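Local coordinates for protein sulfite dehydrogenase (Paracoccus pantotrophus, PDB 2XTS) that oxidises protein-bound sulfane sulfur as the molybdenum-cofactor subunit of the SoxCD sulfane dehydrogenase, working in complex with a heme c cytochrome, at residues Gln352-Ala357 with Asn371-Trp376; Ala290-Gly295 with Ala344-Gly349; Cys136-Gly141 with Ser272-Ile277; Asn309-Arg314 with Phe327-Asp332. All blocks are in the same frame, centred on the assembly; numbering follows the deposited sequence.

Contact 1: Gln352-Ala357 with Asn371-Trp376; sequences QPTKDA and NGIQTW. With GOL (glycerol), chain H.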
loop_
_atom_site.group_PDB
_atom_site.type_symbol
_atom_site.label_atom_id
_atom_site.label_comp_id
_atom_site.label_asym_id
_atom_site.label_seq_id
_atom_site.Cartn_x
_atom_site.Cartn_y
_atom_site.Cartn_z
ATOM N N GLN A 352 7.541 -27.003 2.614
ATOM C CA GLN A 352 6.274 -27.123 1.920
ATOM C C GLN A 352 6.129 -28.491 1.242
ATOM O O GLN A 352 6.952 -28.858 0.425
ATOM C CB GLN A 352 6.146 -26.003 0.883
ATOM C CG GLN A 352 4.787 -25.908 0.246
ATOM C CD GLN A 352 4.749 -24.920 -0.914
ATOM O OE1 GLN A 352 5.741 -24.258 -1.212
ATOM N NE2 GLN A 352 3.597 -24.804 -1.567
ATOM N N PRO A 353 5.028 -29.210 1.532
ATOM C CA PRO A 353 4.840 -30.543 0.979
ATOM C C PRO A 353 4.222 -30.532 -0.412
ATOM O O PRO A 353 3.576 -29.551 -0.808
ATOM C CB PRO A 353 3.862 -31.188 1.970
ATOM C CG PRO A 353 3.012 -30.062 2.423
ATOM C CD PRO A 353 3.996 -28.910 2.545
ATOM N N THR A 354 4.346 -31.643 -1.124
ATOM C CA THR A 354 3.568 -31.842 -2.335
ATOM C C THR A 354 2.096 -32.084 -2.003
ATOM O O THR A 354 1.746 -32.477 -0.886
ATOM C CB THR A 354 4.066 -33.028 -3.168
ATOM O OG1 THR A 354 3.918 -34.241 -2.418
ATOM C CG2 THR A 354 5.497 -32.823 -3.606
ATOM N N LYS A 355 1.245 -31.884 -2.994
ATOM C CA LYS A 355 -0.186 -32.213 -2.882
ATOM C C LYS A 355 -0.351 -33.693 -2.522
ATOM O O LYS A 355 -1.151 -34.065 -1.659
ATOM C CB LYS A 355 -0.941 -31.901 -4.190
ATOM C CG LYS A 355 -0.899 -30.442 -4.653
ATOM C CD LYS A 355 -1.589 -30.254 -6.010
ATOM C CE LYS A 355 -3.090 -30.018 -5.774
ATOM N NZ LYS A 355 -3.920 -29.714 -6.997
ATOM N N ASP A 356 0.412 -34.545 -3.192
ATOM C CA ASP A 356 0.337 -35.971 -2.917
ATOM C C ASP A 356 0.764 -36.311 -1.490
ATOM O O ASP A 356 0.165 -37.172 -0.864
ATOM C CB ASP A 356 1.212 -36.742 -3.912
ATOM C CG ASP A 356 0.576 -36.884 -5.271
ATOM O OD1 ASP A 356 -0.647 -36.713 -5.380
ATOM O OD2 ASP A 356 1.314 -37.200 -6.237
ATOM N N ALA A 357 1.791 -35.639 -0.973
ATOM C CA ALA A 357 2.219 -35.893 0.407
ATOM C C ALA A 357 1.112 -35.513 1.398
ATOM O O ALA A 357 0.892 -36.196 2.400
ATOM C CB ALA A 357 3.531 -35.156 0.742
ATOM N N ASN A 371 -1.772 -26.378 1.308
ATOM C CA ASN A 371 -0.509 -25.701 1.038
ATOM C C ASN A 371 0.404 -26.498 0.102
ATOM O O ASN A 371 1.601 -26.240 0.052
ATOM C CB ASN A 371 0.234 -25.299 2.315
ATOM C CG ASN A 371 0.641 -26.468 3.174
ATOM O OD1 ASN A 371 -0.103 -27.433 3.351
ATOM N ND2 ASN A 371 1.849 -26.375 3.743
ATOM N N GLY A 372 -0.150 -27.434 -0.663
ATOM C CA GLY A 372 0.653 -28.259 -1.549
ATOM C C GLY A 372 1.376 -27.468 -2.634
ATOM O O GLY A 372 0.926 -26.430 -3.102
ATOM N N ILE A 373 2.525 -27.991 -3.049
ATOM C CA ILE A 373 3.315 -27.411 -4.123
ATOM C C ILE A 373 2.494 -27.341 -5.390
ATOM O O ILE A 373 1.896 -28.321 -5.814
ATOM C CB ILE A 373 4.618 -28.234 -4.350
ATOM C CG1 ILE A 373 5.573 -28.074 -3.163
ATOM C CG2 ILE A 373 5.326 -27.897 -5.646
ATOM C CD1 ILE A 373 6.726 -29.091 -3.166
ATOM N N GLN A 374 2.484 -26.162 -5.998
ATOM C CA GLN A 374 1.825 -25.903 -7.267
ATOM C C GLN A 374 2.786 -26.159 -8.430
ATOM O O GLN A 374 3.958 -25.788 -8.361
ATOM C CB GLN A 374 1.384 -24.425 -7.303
ATOM C CG GLN A 374 0.748 -23.997 -8.619
ATOM C CD GLN A 374 -0.570 -24.689 -8.920
ATOM O OE1 GLN A 374 -0.742 -25.375 -9.948
ATOM N NE2 GLN A 374 -1.501 -24.543 -8.026
ATOM N N THR A 375 2.291 -26.782 -9.491
ATOM C CA THR A 375 3.062 -27.026 -10.700
ATOM C C THR A 375 2.462 -26.236 -11.850
ATOM O O THR A 375 1.240 -26.241 -12.055
ATOM C CB THR A 375 3.007 -28.500 -11.081
ATOM O OG1 THR A 375 3.412 -29.303 -9.965
ATOM C CG2 THR A 375 3.906 -28.825 -12.278
ATOM N N TRP A 376 3.322 -25.562 -12.612
ATOM C CA TRP A 376 2.919 -24.964 -13.884
ATOM C C TRP A 376 3.597 -25.695 -15.042
ATOM O O TRP A 376 4.831 -25.852 -15.060
ATOM C CB TRP A 376 3.334 -23.493 -14.024
ATOM C CG TRP A 376 2.840 -22.552 -12.983
ATOM C CD1 TRP A 376 3.609 -21.626 -12.345
ATOM C CD2 TRP A 376 1.501 -22.395 -12.447
ATOM N NE1 TRP A 376 2.852 -20.908 -11.464
ATOM C CE2 TRP A 376 1.559 -21.353 -11.508
ATOM C CE3 TRP A 376 0.266 -22.997 -12.703
ATOM C CZ2 TRP A 376 0.449 -20.944 -10.789
ATOM C CZ3 TRP A 376 -0.837 -22.580 -12.001
ATOM C CH2 TRP A 376 -0.742 -21.573 -11.059
HETATM C C1 GOL H . 2.968 -31.684 -6.552
HETATM O O1 GOL H . 2.347 -30.956 -5.469
HETATM C C2 GOL H . 2.287 -33.010 -6.962
HETATM O O2 GOL H . 2.012 -33.856 -5.847
HETATM C C3 GOL H . 0.972 -32.767 -7.692
HETATM O O3 GOL H . 1.189 -32.126 -8.916
HETATM O O HOH W 1 4.181 -24.180 -4.671
#
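Two hydrogen bonds join Gln-352–Ala-357 to Asn-371–Trp-376. Ile-373 N donates to Pro-353 O over 2.9 Å, in the plane of that carbonyl, and the same oxygen takes a CA-H...O contact from Gly-372 CA at 3.3 Å. Gln-352 reaches across with an extended side chain, CG anti to the backbone N (chi1 -171°), and its NE2 donates to Asn-371 O at 2.9 Å, approaching from above the carbonyl plane. The other end of this buried amide is held too: OE1 accepts from Ala-344 N and pairs with Ser-266 OG. Ile-373 supplies the apolar part, laying CG1 along the carbonyls of Gln-352 and Pro-353 while CD1 meets Thr-354 CG2 obliquely at 4.0 Å. Gly-372 faces Lys-355, where a CB would collide with Lys-355 CG. The segments thus bring the start of helix 355-362 against the chain leading into strand 375-378 of the dimerisation domain's antiparallel sheet. Thr-354 is the N-cap: OG1, held between N and the carbonyl carbon (chi1 63°), accepts from Ala-357 N at 2.9 Å. A glycerol, probably from the crystallisation liquor, sits at the same helix end; its O1 accepts from Lys-355 N at 2.9 Å and donates to Ile-373 O at 2.7 Å. Farther out, Lys-355 NZ bonds to Glu-127 O and forms a salt bridge with Glu-388, and Phe-159 of the cytochrome chain packs on Pro-353.

Contact 2: Ala290-Gly295 with Ala344-Gly349; sequences AWSGNG and AVDETG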
loop_
_atom_site.group_PDB
_atom_site.type_symbol
_atom_site.label_atom_id
_atom_site.label_comp_id
_atom_site.label_asym_id
_atom_site.label_seq_id
_atom_site.Cartn_x
_atom_site.Cartn_y
_atom_site.Cartn_z
ATOM N N ALA A 290 6.036 -16.449 -1.137
ATOM C CA ALA A 290 6.131 -17.505 -0.123
ATOM C C ALA A 290 5.718 -16.899 1.215
ATOM O O ALA A 290 5.908 -15.695 1.432
ATOM C CB ALA A 290 7.536 -18.046 -0.041
ATOM N N TRP A 291 5.182 -17.719 2.112
ATOM C CA TRP A 291 4.707 -17.231 3.391
ATOM C C TRP A 291 4.506 -18.412 4.342
ATOM O O TRP A 291 4.347 -19.541 3.897
ATOM C CB TRP A 291 3.406 -16.436 3.228
ATOM C CG TRP A 291 2.244 -17.190 2.656
ATOM C CD1 TRP A 291 1.235 -17.750 3.369
ATOM C CD2 TRP A 291 1.940 -17.449 1.272
ATOM N NE1 TRP A 291 0.330 -18.335 2.549
ATOM C CE2 TRP A 291 0.738 -18.183 1.254
ATOM C CE3 TRP A 291 2.565 -17.152 0.058
ATOM C CZ2 TRP A 291 0.127 -18.588 0.072
ATOM C CZ3 TRP A 291 1.962 -17.558 -1.109
ATOM C CH2 TRP A 291 0.753 -18.272 -1.095
ATOM N N SER A 292 4.495 -18.151 5.640
ATOM C CA SER A 292 4.245 -19.166 6.633
ATOM C C SER A 292 3.645 -18.572 7.888
ATOM O O SER A 292 4.161 -17.577 8.402
ATOM C CB SER A 292 5.534 -19.854 7.035
ATOM O OG SER A 292 5.246 -20.838 7.993
ATOM N N GLY A 293 2.618 -19.227 8.428
ATOM C CA GLY A 293 2.077 -18.856 9.705
ATOM C C GLY A 293 2.931 -19.261 10.877
ATOM O O GLY A 293 2.638 -18.897 11.994
ATOM N N ASN A 294 3.954 -20.076 10.622
ATOM C CA ASN A 294 4.845 -20.555 11.672
ATOM C C ASN A 294 6.146 -19.759 11.801
ATOM O O ASN A 294 7.019 -20.139 12.575
ATOM C CB ASN A 294 5.123 -22.049 11.461
ATOM C CG ASN A 294 3.921 -22.921 11.790
ATOM O OD1 ASN A 294 3.460 -23.721 10.957
ATOM N ND2 ASN A 294 3.393 -22.750 12.967
ATOM N N GLY A 295 6.237 -18.627 11.107
ATOM C CA GLY A 295 7.348 -17.711 11.280
ATOM C C GLY A 295 7.851 -17.131 9.984
ATOM O O GLY A 295 7.058 -16.865 9.067
ATOM N N ALA A 344 8.607 -23.697 -0.396
ATOM C CA ALA A 344 9.023 -22.841 0.711
ATOM C C ALA A 344 9.565 -23.617 1.903
ATOM O O ALA A 344 9.114 -24.735 2.179
ATOM C CB ALA A 344 7.859 -22.013 1.175
ATOM N N VAL A 345 10.506 -23.012 2.622
ATOM C CA VAL A 345 11.030 -23.530 3.867
ATOM C C VAL A 345 10.920 -22.408 4.878
ATOM O O VAL A 345 11.228 -21.259 4.573
ATOM C CB VAL A 345 12.499 -23.964 3.736
ATOM C CG1 VAL A 345 12.999 -24.575 5.074
ATOM C CG2 VAL A 345 12.656 -24.930 2.552
ATOM N N ASP A 346 10.420 -22.714 6.076
ATOM C CA ASP A 346 10.344 -21.701 7.118
ATOM C C ASP A 346 11.350 -21.956 8.241
ATOM O O ASP A 346 12.040 -22.972 8.268
ATOM C CB ASP A 346 8.907 -21.464 7.621
ATOM C CG ASP A 346 8.352 -22.568 8.476
ATOM O OD1 ASP A 346 9.129 -23.249 9.189
ATOM O OD2 ASP A 346 7.109 -22.717 8.460
ATOM N N GLU A 347 11.417 -21.020 9.178
ATOM C CA GLU A 347 12.437 -21.057 10.226
ATOM C C GLU A 347 12.311 -22.225 11.185
ATOM O O GLU A 347 13.233 -22.493 11.953
ATOM C CB GLU A 347 12.457 -19.749 11.010
ATOM C CG GLU A 347 11.204 -19.501 11.811
ATOM C CD GLU A 347 11.321 -18.226 12.613
ATOM O OE1 GLU A 347 10.692 -17.226 12.230
ATOM O OE2 GLU A 347 12.091 -18.207 13.609
ATOM N N THR A 348 11.166 -22.901 11.187
ATOM C CA THR A 348 11.016 -24.112 11.995
ATOM C C THR A 348 11.640 -25.336 11.325
ATOM O O THR A 348 11.741 -26.396 11.947
ATOM C CB THR A 348 9.538 -24.441 12.284
ATOM O OG1 THR A 348 8.906 -24.934 11.091
ATOM C CG2 THR A 348 8.772 -23.226 12.876
ATOM N N GLY A 349 12.060 -25.205 10.075
ATOM C CA GLY A 349 12.588 -26.316 9.280
ATOM C C GLY A 349 11.530 -26.987 8.415
ATOM O O GLY A 349 11.828 -27.849 7.619
#
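Asp-346, at the end of strand 338-346, carries this contact with a side chain folded between its own backbone N and carbonyl carbon (chi1 73°). Its CB lies 3.8 Å from Ser-292 CB, so the two residues meet from the root of the side chain. At the tip the carboxylate oxygens divide their work. OD2 turns to the other segment and accepts from Ser-292 OG at 2.7 Å through its anti lone pair, with Asn-294 CB close by. OD1 stays with its own turn: Thr-348 N reaches it at 2.9 Å from above the carboxylate plane, closing an Asx turn, and Thr-348 OG1 donates to its syn lone pair at 2.6 Å. Ser-292 OG, anti to its backbone N, in turn accepts from Asn-294 N at 3.0 Å, making an ST turn. Each motif opens a type I beta turn, Ser-292 to Gly-295 and Asp-346 to Gly-349, so one serine-aspartate bond ties two turns that follow strands 282-291 and 338-346. Beside them Thr-348 CG2 rests on Asn-294 O, and farther back along the strands Ala-290 CB and Ala-344 CB touch at 4.2 Å. An alanine in place of Asp-346 would probably loosen both turns, since the acceptors for Ser-292 and Thr-348 would go together. Three donors, two of them hydroxyls at short range, divided between the oxygens of one buried carboxylate, are likely to stabilise its negative charge and keep it ionised.

Contact 3: Cys136-Gly141 with Ser272-Ile277; sequences CQYTQG and SPQVPI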
loop_
_atom_site.group_PDB
_atom_site.type_symbol
_atom_site.label_atom_id
_atom_site.label_comp_id
_atom_site.label_asym_id
_atom_site.label_seq_id
_atom_site.Cartn_x
_atom_site.Cartn_y
_atom_site.Cartn_z
ATOM N N CYS A 136 -3.099 -18.415 -11.019
ATOM C CA CYS A 136 -2.813 -18.299 -9.603
ATOM C C CYS A 136 -3.708 -17.282 -8.899
ATOM O O CYS A 136 -3.916 -17.404 -7.698
ATOM C CB CYS A 136 -1.326 -18.013 -9.325
ATOM S SG CYS A 136 -0.707 -16.479 -10.015
ATOM N N GLN A 137 -4.280 -16.312 -9.607
ATOM C CA GLN A 137 -5.294 -15.462 -8.978
ATOM C C GLN A 137 -6.373 -16.346 -8.352
ATOM O O GLN A 137 -6.848 -16.099 -7.231
ATOM C CB GLN A 137 -5.932 -14.546 -10.026
ATOM C CG GLN A 137 -7.093 -13.747 -9.488
ATOM C CD GLN A 137 -7.378 -12.489 -10.270
ATOM O OE1 GLN A 137 -7.067 -12.426 -11.462
ATOM N NE2 GLN A 137 -7.958 -11.493 -9.611
ATOM N N TYR A 138 -6.762 -17.398 -9.077
ATOM C CA TYR A 138 -7.872 -18.263 -8.654
ATOM C C TYR A 138 -7.437 -19.339 -7.667
ATOM O O TYR A 138 -8.144 -19.644 -6.719
ATOM C CB TYR A 138 -8.552 -18.897 -9.890
ATOM C CG TYR A 138 -8.959 -17.845 -10.873
ATOM C CD1 TYR A 138 -10.030 -17.012 -10.612
ATOM C CD2 TYR A 138 -8.238 -17.636 -12.024
ATOM C CE1 TYR A 138 -10.377 -16.011 -11.481
ATOM C CE2 TYR A 138 -8.560 -16.611 -12.889
ATOM C CZ TYR A 138 -9.645 -15.818 -12.619
ATOM O OH TYR A 138 -9.988 -14.782 -13.446
ATOM N N THR A 139 -6.291 -19.958 -7.920
ATOM C CA THR A 139 -5.879 -21.085 -7.103
ATOM C C THR A 139 -5.082 -20.697 -5.849
ATOM O O THR A 139 -4.968 -21.508 -4.929
ATOM C CB THR A 139 -5.130 -22.144 -7.965
ATOM O OG1 THR A 139 -4.064 -21.552 -8.709
ATOM C CG2 THR A 139 -6.070 -22.795 -8.944
ATOM N N GLN A 140 -4.591 -19.444 -5.771
ATOM C CA GLN A 140 -3.847 -18.962 -4.618
ATOM C C GLN A 140 -4.232 -17.549 -4.167
ATOM O O GLN A 140 -3.628 -17.043 -3.234
ATOM C CB GLN A 140 -2.331 -19.050 -4.876
ATOM C CG GLN A 140 -1.693 -20.451 -4.787
ATOM C CD GLN A 140 -1.829 -21.261 -6.079
ATOM O OE1 GLN A 140 -2.084 -20.722 -7.148
ATOM N NE2 GLN A 140 -1.592 -22.555 -5.984
ATOM N N GLY A 141 -5.194 -16.914 -4.829
ATOM C CA GLY A 141 -5.449 -15.503 -4.598
ATOM C C GLY A 141 -6.409 -15.121 -3.484
ATOM O O GLY A 141 -6.742 -13.960 -3.354
ATOM N N SER A 272 2.763 -17.905 -15.216
ATOM C CA SER A 272 1.606 -18.594 -14.662
ATOM C C SER A 272 0.529 -18.562 -15.753
ATOM O O SER A 272 0.718 -17.903 -16.774
ATOM C CB SER A 272 1.142 -17.948 -13.342
ATOM O OG SER A 272 0.691 -16.616 -13.562
ATOM N N PRO A 273 -0.621 -19.231 -15.548
ATOM C CA PRO A 273 -1.567 -19.289 -16.674
ATOM C C PRO A 273 -2.058 -17.945 -17.218
ATOM O O PRO A 273 -2.289 -17.835 -18.414
ATOM C CB PRO A 273 -2.727 -20.114 -16.111
ATOM C CG PRO A 273 -2.029 -21.045 -15.136
ATOM C CD PRO A 273 -0.965 -20.188 -14.479
ATOM N N GLN A 274 -2.218 -16.944 -16.358
ATOM C CA GLN A 274 -2.617 -15.611 -16.783
ATOM C C GLN A 274 -1.439 -14.768 -17.247
ATOM O O GLN A 274 -1.649 -13.625 -17.629
ATOM C CB GLN A 274 -3.286 -14.874 -15.614
ATOM C CG GLN A 274 -4.605 -15.460 -15.134
ATOM C CD GLN A 274 -4.911 -15.026 -13.723
ATOM O OE1 GLN A 274 -4.236 -15.454 -12.783
ATOM N NE2 GLN A 274 -5.915 -14.146 -13.559
ATOM N N VAL A 275 -0.212 -15.275 -17.134
ATOM C CA VAL A 275 1.003 -14.549 -17.480
ATOM C C VAL A 275 1.860 -15.445 -18.391
ATOM O O VAL A 275 2.901 -15.984 -17.994
ATOM C CB VAL A 275 1.815 -14.145 -16.226
ATOM C CG1 VAL A 275 2.959 -13.190 -16.616
ATOM C CG2 VAL A 275 0.940 -13.525 -15.170
ATOM N N PRO A 276 1.393 -15.659 -19.619
ATOM C CA PRO A 276 2.170 -16.448 -20.579
ATOM C C PRO A 276 3.467 -15.785 -20.981
ATOM O O PRO A 276 3.607 -14.566 -20.850
ATOM C CB PRO A 276 1.241 -16.508 -21.784
ATOM C CG PRO A 276 0.439 -15.267 -21.687
ATOM C CD PRO A 276 0.178 -15.117 -20.232
ATOM N N ILE A 277 4.412 -16.589 -21.450
ATOM C CA ILE A 277 5.658 -16.069 -21.980
ATOM C C ILE A 277 5.428 -15.728 -23.440
ATOM O O ILE A 277 5.262 -16.630 -24.252
ATOM C CB ILE A 277 6.797 -17.089 -21.862
ATOM C CG1 ILE A 277 6.895 -17.641 -20.440
ATOM C CG2 ILE A 277 8.110 -16.443 -22.313
ATOM C CD1 ILE A 277 7.897 -18.786 -20.327
HETATM O O HOH W 2 -1.970 -17.018 -13.418
#
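The amide of Gln-274 lies beside the Tyr-138 ring, the two planes 36° apart, with NE2 standing obliquely 3.7 Å from Tyr-138 CE2. Its plane is turned by a similar 35° from the amide of Gln-137, and the two side chains cross at about a right angle. NE2 donates to Gln-137 OE1 at 2.9 Å, on a lone pair of that oxygen and within the plane of its own amide. At the other end OE1 accepts from Gln-137 N at 3.3 Å, again on a lone pair, while Gln-137 CB sits in front of the amide, close to both OE1 and NE2. Gln-137 and Gln-274 therefore pair by two bonds, one through a side chain and one through the main chain of helix 136-140. An extended Gln-274 chain, with CG anti to the carbonyl carbon (chi1 -65°), makes the reach possible from the type I turn Ser-272 to Val-275. A water bridges the two segments with four hydrogen bonds: it accepts from Cys-136 N and Gln-274 N, and donates to Gln-274 OE1 at 2.8 Å and Ser-272 OG at 2.7 Å. Cys-136 SG lies 3.8 Å from Ser-272 OG, which is also hydrogen-bonded to Thr-269 O. Gln-274 NE2 and Tyr-138 OH both also bond to Ala-193 O of the cytochrome chain, so the glutamine serves a subunit interface. The contact joins helix 136-140 of the molybdopterin-binding domain to the loop between strands 265-270 and 282-291 of the dimerisation domain, with Trp-376 of strand 375-378 packed against Cys-136, Ser-272 and Pro-273.

Contact 4: Asn309-Arg314 with Phe327-Asp332; sequences NWTTAR and FHLDID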
loop_
_atom_site.group_PDB
_atom_site.type_symbol
_atom_site.label_atom_id
_atom_site.label_comp_id
_atom_site.label_asym_id
_atom_site.label_seq_id
_atom_site.Cartn_x
_atom_site.Cartn_y
_atom_site.Cartn_z
ATOM N N ASN A 309 14.929 -31.699 -9.845
ATOM C CA ASN A 309 16.061 -30.883 -9.434
ATOM C C ASN A 309 15.613 -29.503 -9.014
ATOM O O ASN A 309 14.695 -28.921 -9.610
ATOM C CB ASN A 309 17.082 -30.743 -10.545
ATOM C CG ASN A 309 17.653 -32.082 -10.986
ATOM O OD1 ASN A 309 17.182 -32.675 -11.965
ATOM N ND2 ASN A 309 18.619 -32.570 -10.248
ATOM N N TRP A 310 16.246 -29.015 -7.962
ATOM C CA TRP A 310 15.886 -27.739 -7.352
ATOM C C TRP A 310 17.054 -26.785 -7.311
ATOM O O TRP A 310 18.178 -27.205 -7.119
ATOM C CB TRP A 310 15.408 -27.977 -5.920
ATOM C CG TRP A 310 14.182 -28.842 -5.821
ATOM C CD1 TRP A 310 14.138 -30.200 -5.700
ATOM C CD2 TRP A 310 12.824 -28.398 -5.830
ATOM N NE1 TRP A 310 12.848 -30.626 -5.640
ATOM C CE2 TRP A 310 12.017 -29.542 -5.736
ATOM C CE3 TRP A 310 12.211 -27.142 -5.934
ATOM C CZ2 TRP A 310 10.633 -29.474 -5.708
ATOM C CZ3 TRP A 310 10.827 -27.080 -5.920
ATOM C CH2 TRP A 310 10.055 -28.246 -5.815
ATOM N N THR A 311 16.749 -25.498 -7.440
ATOM C CA THR A 311 17.704 -24.392 -7.305
ATOM C C THR A 311 17.119 -23.392 -6.309
ATOM O O THR A 311 15.954 -23.004 -6.413
ATOM C CB THR A 311 17.905 -23.674 -8.663
ATOM O OG1 THR A 311 18.343 -24.625 -9.647
ATOM C CG2 THR A 311 18.906 -22.544 -8.573
ATOM N N THR A 312 17.918 -22.975 -5.348
ATOM C CA THR A 312 17.479 -22.005 -4.364
ATOM C C THR A 312 17.364 -20.643 -5.046
ATOM O O THR A 312 18.284 -20.175 -5.698
ATOM C CB THR A 312 18.380 -22.006 -3.118
ATOM O OG1 THR A 312 18.378 -23.329 -2.554
ATOM C CG2 THR A 312 17.892 -20.979 -2.105
ATOM N N ALA A 313 16.184 -20.049 -4.919
ATOM C CA ALA A 313 15.884 -18.716 -5.444
ATOM C C ALA A 313 16.436 -17.693 -4.467
ATOM O O ALA A 313 16.958 -18.041 -3.399
ATOM C CB ALA A 313 14.358 -18.545 -5.600
ATOM N N ARG A 314 16.332 -16.415 -4.822
ATOM C CA ARG A 314 16.680 -15.360 -3.860
ATOM C C ARG A 314 15.422 -14.710 -3.305
ATOM O O ARG A 314 14.404 -14.655 -3.998
ATOM C CB ARG A 314 17.613 -14.321 -4.471
ATOM C CG ARG A 314 16.979 -13.378 -5.459
ATOM C CD ARG A 314 18.005 -12.398 -6.018
ATOM N NE ARG A 314 17.376 -11.504 -6.985
ATOM C CZ ARG A 314 17.115 -11.825 -8.249
ATOM N NH1 ARG A 314 17.397 -13.031 -8.725
ATOM N NH2 ARG A 314 16.520 -10.945 -9.046
ATOM N N PHE A 327 10.086 -13.863 -3.875
ATOM C CA PHE A 327 11.292 -14.537 -4.369
ATOM C C PHE A 327 11.420 -14.417 -5.866
ATOM O O PHE A 327 10.430 -14.253 -6.588
ATOM C CB PHE A 327 11.356 -16.030 -3.961
ATOM C CG PHE A 327 10.302 -16.908 -4.598
ATOM C CD1 PHE A 327 10.535 -17.536 -5.817
ATOM C CD2 PHE A 327 9.084 -17.124 -3.972
ATOM C CE1 PHE A 327 9.561 -18.341 -6.394
ATOM C CE2 PHE A 327 8.105 -17.942 -4.548
ATOM C CZ PHE A 327 8.340 -18.544 -5.749
ATOM N N HIS A 328 12.666 -14.502 -6.333
ATOM C CA HIS A 328 12.979 -14.441 -7.752
ATOM C C HIS A 328 14.042 -15.451 -8.120
ATOM O O HIS A 328 14.952 -15.725 -7.340
ATOM C CB HIS A 328 13.523 -13.085 -8.175
ATOM C CG HIS A 328 12.542 -11.969 -8.049
ATOM N ND1 HIS A 328 11.498 -11.752 -8.924
ATOM C CD2 HIS A 328 12.481 -10.970 -7.141
ATOM C CE1 HIS A 328 10.814 -10.688 -8.527
ATOM N NE2 HIS A 328 11.391 -10.199 -7.448
ATOM N N LEU A 329 13.922 -15.974 -9.333
ATOM C CA LEU A 329 14.984 -16.758 -9.958
ATOM C C LEU A 329 15.023 -16.350 -11.413
ATOM O O LEU A 329 14.012 -16.401 -12.110
ATOM C CB LEU A 329 14.754 -18.275 -9.840
ATOM C CG LEU A 329 15.859 -19.188 -10.406
ATOM C CD1 LEU A 329 17.060 -19.209 -9.467
ATOM C CD2 LEU A 329 15.399 -20.602 -10.695
ATOM N N ASP A 330 16.196 -15.898 -11.862
ATOM C CA ASP A 330 16.381 -15.513 -13.238
ATOM C C ASP A 330 16.962 -16.674 -14.004
ATOM O O ASP A 330 17.967 -17.242 -13.588
ATOM C CB ASP A 330 17.271 -14.286 -13.285
ATOM C CG ASP A 330 16.643 -13.111 -12.542
ATOM O OD1 ASP A 330 15.557 -12.684 -12.990
ATOM O OD2 ASP A 330 17.231 -12.607 -11.548
ATOM N N ILE A 331 16.322 -17.028 -15.116
ATOM C CA ILE A 331 16.835 -18.107 -15.982
ATOM C C ILE A 331 16.990 -17.653 -17.429
ATOM O O ILE A 331 16.536 -16.578 -17.818
ATOM C CB ILE A 331 15.950 -19.390 -15.903
ATOM C CG1 ILE A 331 14.597 -19.191 -16.610
ATOM C CG2 ILE A 331 15.773 -19.825 -14.450
ATOM C CD1 ILE A 331 13.853 -20.508 -16.914
ATOM N N ASP A 332 17.636 -18.505 -18.226
ATOM C CA ASP A 332 17.743 -18.302 -19.657
ATOM C C ASP A 332 16.903 -19.394 -20.317
ATOM O O ASP A 332 17.333 -20.541 -20.402
ATOM C CB ASP A 332 19.224 -18.382 -20.053
ATOM C CG ASP A 332 19.479 -18.056 -21.509
ATOM O OD1 ASP A 332 18.525 -17.959 -22.301
ATOM O OD2 ASP A 332 20.671 -17.908 -21.861
HETATM O O HOH W 3 14.350 -11.098 -11.109
#
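Arg-314 leaves its backbone with CG between N and the carbonyl carbon (chi1 73°) and then runs extended to NE, which carries the guanidinium along strand 325-333 toward Asp-330. There CG is anti to the carbonyl carbon (chi1 -61°), and the carboxylate comes to the guanidinium's edge. The grip is end-on, with both terminal nitrogens on one oxygen: NH1 lies 2.9 Å from Asp-330 OD2, above the carboxylate plane, and NH2 lies 3.1 Å from the same OD2, on its syn lone pair. One guanidinium face rests over His-328 CB. The main chains of Arg-314 and His-328 form an antiparallel hydrogen-bonded pair: Arg-314 N gives to His-328 O at 3.0 Å, and His-328 N to Arg-314 O at 2.9 Å. These strands form a beta hairpin of the dimerisation domain's sheet. On the side away from the arginine, Ala-313 CB meets Phe-327 CD1 at 4.0 Å, and Leu-329 CD1 reaches Thr-311 CG2 at 3.9 Å, the two side chains crossing at about a right angle. The guanidinium also works across the dimer, where NH2 donates to Arg-111 O of the second subunit and Pro-110 of that subunit packs on Arg-314 and Asp-330. A leucine in place of Arg-314 lacks the nitrogens for the salt bridge and for Arg-111 O of the second subunit, and would probably weaken the join between the subunits here. Two nitrogens on OD2 and a water donating to Asp-330 OD1 at 2.7 Å probably keep Asp-330 ionised and its carboxylate fixed beside the subunit interface.

Contacts 1, 2 and 4 all reach the same antiparallel sheet of the dimerisation domain, whereas contact 3 joins that domain to the molybdopterin-binding one. Contacts 1 and 2 have centres about 15 Å apart and meet directly: Gln-352 N lies 2.8 Å from Ala-344 O, a probable hydrogen bond. Trp-376 bridges contacts 1 and 3, its CZ3 3.4 Å from Pro-273 CD. Contact 4 is nested along the chain inside the loop closed by contact 2, and strands 282-291 and 325-333 are neighbours. None lies at the active site: the side chain of Asn-371 is about 14 Å from the molybdenum group and that of Gln-137 about 13 Å from the molybdopterin.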